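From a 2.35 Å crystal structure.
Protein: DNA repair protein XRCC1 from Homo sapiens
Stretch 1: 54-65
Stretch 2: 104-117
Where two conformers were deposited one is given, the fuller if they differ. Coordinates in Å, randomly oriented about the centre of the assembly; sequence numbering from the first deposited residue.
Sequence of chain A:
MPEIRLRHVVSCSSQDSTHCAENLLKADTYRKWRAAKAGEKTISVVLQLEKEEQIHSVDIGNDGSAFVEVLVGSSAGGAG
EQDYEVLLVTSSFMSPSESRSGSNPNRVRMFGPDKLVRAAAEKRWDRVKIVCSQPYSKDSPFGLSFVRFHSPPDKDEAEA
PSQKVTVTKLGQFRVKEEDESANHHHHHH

Stretch 1, residues 54-65: QIHSVDIGNDGS
Stretch 2 (104-117) NPNRVRMFGPDKLV

The contact is an antiparallel two-strand pairing, extended at one end by asparagine and backbone bonds between the last strand residues and the 104-107 loop and closed at the other by a proline-leucine loop, burying 721 Å² in all. Strand 108-111 runs at 175° to the strand that ends at Asp-63, their axes approaching to 4.7 Å.

The register pairs Val-58 with Phe-111, Asp-59 with Met-110, Ile-60 with Arg-109 and Gly-61 with Val-108, all in extended conformation (phi -101 to -138°, psi 96 to 137°). Val-58/Phe-111 is a hydrogen-bonded pair, Val-58 N to Phe-111 O 2.9 Å and Phe-111 N to Val-58 O 2.7 Å. Ile-60/Arg-109 repeats it: Ile-60 N to Arg-109 O 2.9 Å, Arg-109 N to Ile-60 O 3.0 Å. Asn-62 N continues the ladder to Arg-107 O at 2.8 Å.

Alternation sorts the side chains. Val-58 (t), Ile-60 (m, t), Arg-109 and Phe-111 (m, chi2 82°) share one face, where buried groups make apolar contacts: Ile-60 CD1 lies 4.2 Å from Phe-111 CE1, and Val-58 CG2 meets Leu-116 CD1 at 4.1 Å. The guanidinium of Arg-109 leads away to bonds elsewhere in the structure. On the other face the non-hydrogen-bonded pair brings Asp-59 CA within 4.3 Å of Met-110 CA, and Asp-59 (m) sets CG 3.4 Å from Met-110 SD, while Gly-61 CA lies 4.2 Å from Val-108 CG2.

Past the ladder, Asn-106 ND2 donates to Asn-62 O (3.2 Å), and Gly-64 N to Pro-105 O (2.9 Å). Gly-64, at phi 94°, psi 8°, has a backbone that calls for glycine. Asn-62 (t) points toward stretch 2; its OD1 accepts from Ser-65 N (2.7 Å), and one water links its ND2 to Asn-104 O and Arg-107 N.

At the opposite end, Gly-112 O accepts from Lys-115 N (2.8 Å) in a turn after which Leu-116 (m, t) points toward stretch 1, its CD1 3.5 Å from His-56 O. Pro-113 CG packs 3.2 Å from His-56 NE2.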

# COMPACT_ATOMS: atom_id res chain seq x y z
N GLN A 54 -25.60 3.94 16.83
CA GLN A 54 -24.24 3.44 17.02
C GLN A 54 -24.03 2.28 16.06
O GLN A 54 -24.83 1.34 16.01
CB GLN A 54 -24.03 2.97 18.46
CG GLN A 54 -22.61 2.52 18.77
CD GLN A 54 -22.43 2.11 20.22
OE1 GLN A 54 -23.23 1.36 20.78
NE2 GLN A 54 -21.36 2.59 20.84
N ILE A 55 -22.95 2.34 15.29
CA ILE A 55 -22.72 1.34 14.26
C ILE A 55 -21.71 0.29 14.70
O ILE A 55 -20.52 0.57 14.81
CB ILE A 55 -22.32 1.99 12.93
CG1 ILE A 55 -23.49 2.83 12.42
CG2 ILE A 55 -21.94 0.92 11.92
CD1 ILE A 55 -23.16 3.66 11.22
N HIS A 56 -22.21 -0.91 14.95
CA HIS A 56 -21.41 -2.03 15.43
C HIS A 56 -20.43 -2.50 14.36
O HIS A 56 -19.22 -2.58 14.59
CB HIS A 56 -22.34 -3.17 15.86
CG HIS A 56 -21.62 -4.44 16.22
ND1 HIS A 56 -21.55 -5.52 15.36
CD2 HIS A 56 -20.95 -4.79 17.34
CE1 HIS A 56 -20.86 -6.48 15.94
NE2 HIS A 56 -20.48 -6.07 17.14
N SER A 57 -20.98 -2.80 13.19
CA SER A 57 -20.21 -3.32 12.08
C SER A 57 -20.88 -2.93 10.76
O SER A 57 -22.02 -2.47 10.76
CB SER A 57 -20.09 -4.84 12.18
OG SER A 57 -21.38 -5.44 12.23
N VAL A 58 -20.17 -3.12 9.65
CA VAL A 58 -20.64 -2.68 8.34
C VAL A 58 -20.38 -3.72 7.26
O VAL A 58 -19.26 -4.18 7.10
CB VAL A 58 -19.95 -1.37 7.92
CG1 VAL A 58 -20.50 -0.89 6.59
CG2 VAL A 58 -20.12 -0.31 8.99
N ASP A 59 -21.43 -4.09 6.52
CA ASP A 59 -21.29 -5.00 5.38
C ASP A 59 -21.50 -4.21 4.10
O ASP A 59 -22.46 -3.45 3.97
CB ASP A 59 -22.31 -6.14 5.44
CG ASP A 59 -22.22 -6.94 6.73
OD1 ASP A 59 -21.15 -6.94 7.39
OD2 ASP A 59 -23.23 -7.58 7.09
N ILE A 60 -20.60 -4.39 3.14
CA ILE A 60 -20.62 -3.61 1.91
C ILE A 60 -20.58 -4.51 0.69
O ILE A 60 -19.72 -5.38 0.58
CB ILE A 60 -19.44 -2.63 1.86
CG1 ILE A 60 -19.58 -1.60 2.97
CG2 ILE A 60 -19.36 -1.95 0.50
CD1 ILE A 60 -18.45 -0.63 3.03
N GLY A 61 -21.53 -4.31 -0.21
CA GLY A 61 -21.57 -5.05 -1.46
C GLY A 61 -21.24 -4.12 -2.60
O GLY A 61 -22.00 -3.21 -2.91
N ASN A 62 -20.10 -4.35 -3.24
CA ASN A 62 -19.63 -3.45 -4.27
C ASN A 62 -20.48 -3.51 -5.53
O ASN A 62 -21.11 -4.52 -5.82
CB ASN A 62 -18.17 -3.70 -4.62
CG ASN A 62 -17.61 -2.68 -5.60
OD1 ASN A 62 -17.95 -1.50 -5.54
ND2 ASN A 62 -16.76 -3.13 -6.51
N ASP A 63 -20.51 -2.41 -6.26
CA ASP A 63 -21.05 -2.42 -7.61
C ASP A 63 -20.15 -1.61 -8.52
O ASP A 63 -20.56 -0.58 -9.06
CB ASP A 63 -22.48 -1.88 -7.66
CG ASP A 63 -23.06 -1.90 -9.06
OD1 ASP A 63 -22.73 -2.83 -9.82
OD2 ASP A 63 -23.85 -0.99 -9.40
N GLY A 64 -18.91 -2.06 -8.65
CA GLY A 64 -17.98 -1.50 -9.61
C GLY A 64 -17.07 -0.41 -9.07
O GLY A 64 -16.36 0.23 -9.84
N SER A 65 -17.10 -0.20 -7.76
CA SER A 65 -16.22 0.79 -7.13
C SER A 65 -14.84 0.18 -6.92
O SER A 65 -14.72 -1.02 -6.65
CB SER A 65 -16.77 1.22 -5.77
OG SER A 65 -17.97 1.95 -5.91
N ASN A 104 -14.71 -8.98 -11.37
CA ASN A 104 -15.02 -8.92 -9.94
C ASN A 104 -15.53 -7.56 -9.47
O ASN A 104 -14.96 -6.96 -8.56
CB ASN A 104 -13.80 -9.32 -9.11
CG ASN A 104 -13.13 -10.58 -9.61
OD1 ASN A 104 -13.79 -11.51 -10.09
ND2 ASN A 104 -11.81 -10.63 -9.49
N PRO A 105 -16.60 -7.06 -10.10
CA PRO A 105 -17.16 -5.75 -9.71
C PRO A 105 -18.03 -5.82 -8.46
O PRO A 105 -18.40 -4.79 -7.92
CB PRO A 105 -18.05 -5.39 -10.91
CG PRO A 105 -17.96 -6.53 -11.88
CD PRO A 105 -17.38 -7.70 -11.16
N ASN A 106 -18.35 -7.03 -8.01
CA ASN A 106 -19.37 -7.19 -6.98
C ASN A 106 -18.87 -7.82 -5.69
O ASN A 106 -19.63 -8.51 -5.01
CB ASN A 106 -20.56 -7.98 -7.53
CG ASN A 106 -21.19 -7.32 -8.73
OD1 ASN A 106 -21.25 -7.91 -9.80
ND2 ASN A 106 -21.65 -6.09 -8.56
N ARG A 107 -17.61 -7.59 -5.35
CA ARG A 107 -17.09 -8.16 -4.11
C ARG A 107 -17.92 -7.71 -2.92
O ARG A 107 -18.41 -6.58 -2.87
CB ARG A 107 -15.63 -7.79 -3.90
CG ARG A 107 -14.68 -8.55 -4.78
CD ARG A 107 -13.24 -8.36 -4.35
NE ARG A 107 -12.36 -9.20 -5.16
CZ ARG A 107 -11.69 -8.78 -6.23
NH1 ARG A 107 -11.76 -7.52 -6.62
NH2 ARG A 107 -10.92 -9.63 -6.89
N VAL A 108 -18.09 -8.62 -1.96
CA VAL A 108 -18.71 -8.28 -0.70
C VAL A 108 -17.67 -8.38 0.40
O VAL A 108 -16.93 -9.35 0.48
CB VAL A 108 -19.86 -9.25 -0.35
CG1 VAL A 108 -20.46 -8.89 1.01
CG2 VAL A 108 -20.92 -9.23 -1.45
N ARG A 109 -17.61 -7.37 1.26
CA ARG A 109 -16.75 -7.44 2.42
C ARG A 109 -17.51 -7.06 3.68
O ARG A 109 -18.28 -6.09 3.68
CB ARG A 109 -15.50 -6.56 2.25
CG ARG A 109 -14.70 -6.89 1.01
CD ARG A 109 -13.49 -5.99 0.86
NE ARG A 109 -12.58 -6.12 1.99
CZ ARG A 109 -11.54 -5.32 2.19
NH1 ARG A 109 -11.30 -4.34 1.34
NH2 ARG A 109 -10.76 -5.49 3.25
N MET A 110 -17.31 -7.83 4.74
CA MET A 110 -17.89 -7.56 6.05
C MET A 110 -16.82 -6.92 6.90
O MET A 110 -15.68 -7.37 6.89
CB MET A 110 -18.34 -8.86 6.71
CG MET A 110 -18.95 -9.89 5.76
SD MET A 110 -20.58 -9.43 5.15
CE MET A 110 -21.11 -10.92 4.32
N PHE A 111 -17.19 -5.88 7.64
CA PHE A 111 -16.24 -5.21 8.53
C PHE A 111 -16.78 -5.16 9.95
O PHE A 111 -17.57 -4.29 10.30
CB PHE A 111 -15.95 -3.79 8.02
CG PHE A 111 -15.49 -3.75 6.58
CD1 PHE A 111 -16.40 -3.79 5.54
CD2 PHE A 111 -14.13 -3.67 6.27
CE1 PHE A 111 -15.98 -3.75 4.22
CE2 PHE A 111 -13.71 -3.64 4.95
CZ PHE A 111 -14.64 -3.68 3.92
N GLY A 112 -16.35 -6.12 10.77
CA GLY A 112 -16.79 -6.19 12.15
C GLY A 112 -16.14 -5.12 13.00
O GLY A 112 -15.34 -4.33 12.51
N PRO A 113 -16.47 -5.10 14.30
CA PRO A 113 -15.97 -4.04 15.18
C PRO A 113 -14.47 -3.90 15.01
O PRO A 113 -13.88 -2.83 15.12
CB PRO A 113 -16.27 -4.58 16.58
CG PRO A 113 -17.41 -5.51 16.40
CD PRO A 113 -17.25 -6.11 15.03
N ASP A 114 -13.86 -5.04 14.72
CA ASP A 114 -12.42 -5.15 14.65
C ASP A 114 -11.83 -4.29 13.54
O ASP A 114 -10.73 -3.75 13.67
CB ASP A 114 -12.05 -6.61 14.41
CG ASP A 114 -10.56 -6.82 14.37
OD1 ASP A 114 -9.85 -6.16 15.17
OD2 ASP A 114 -10.11 -7.64 13.55
N LYS A 115 -12.58 -4.15 12.45
CA LYS A 115 -12.05 -3.52 11.25
C LYS A 115 -12.51 -2.08 11.07
O LYS A 115 -12.15 -1.42 10.10
CB LYS A 115 -12.40 -4.37 10.01
CG LYS A 115 -12.00 -5.83 10.16
CD LYS A 115 -11.39 -6.38 8.89
CE LYS A 115 -12.40 -6.46 7.75
NZ LYS A 115 -11.73 -6.54 6.42
N LEU A 116 -13.31 -1.59 12.02
CA LEU A 116 -13.74 -0.20 12.03
C LEU A 116 -12.83 0.61 12.94
O LEU A 116 -12.12 0.05 13.76
CB LEU A 116 -15.18 -0.09 12.52
CG LEU A 116 -16.23 -0.81 11.67
CD1 LEU A 116 -17.62 -0.60 12.24
CD2 LEU A 116 -16.14 -0.32 10.25
N VAL A 117 -12.84 1.93 12.76
CA VAL A 117 -12.08 2.81 13.65
C VAL A 117 -12.79 2.86 14.99
O VAL A 117 -13.93 3.34 15.08
CB VAL A 117 -12.00 4.24 13.08
CG1 VAL A 117 -11.13 5.12 13.98
CG2 VAL A 117 -11.46 4.21 11.66
O HOH W 1 -15.53 -5.63 -6.35
O HOH W 2 -21.84 -6.79 -4.49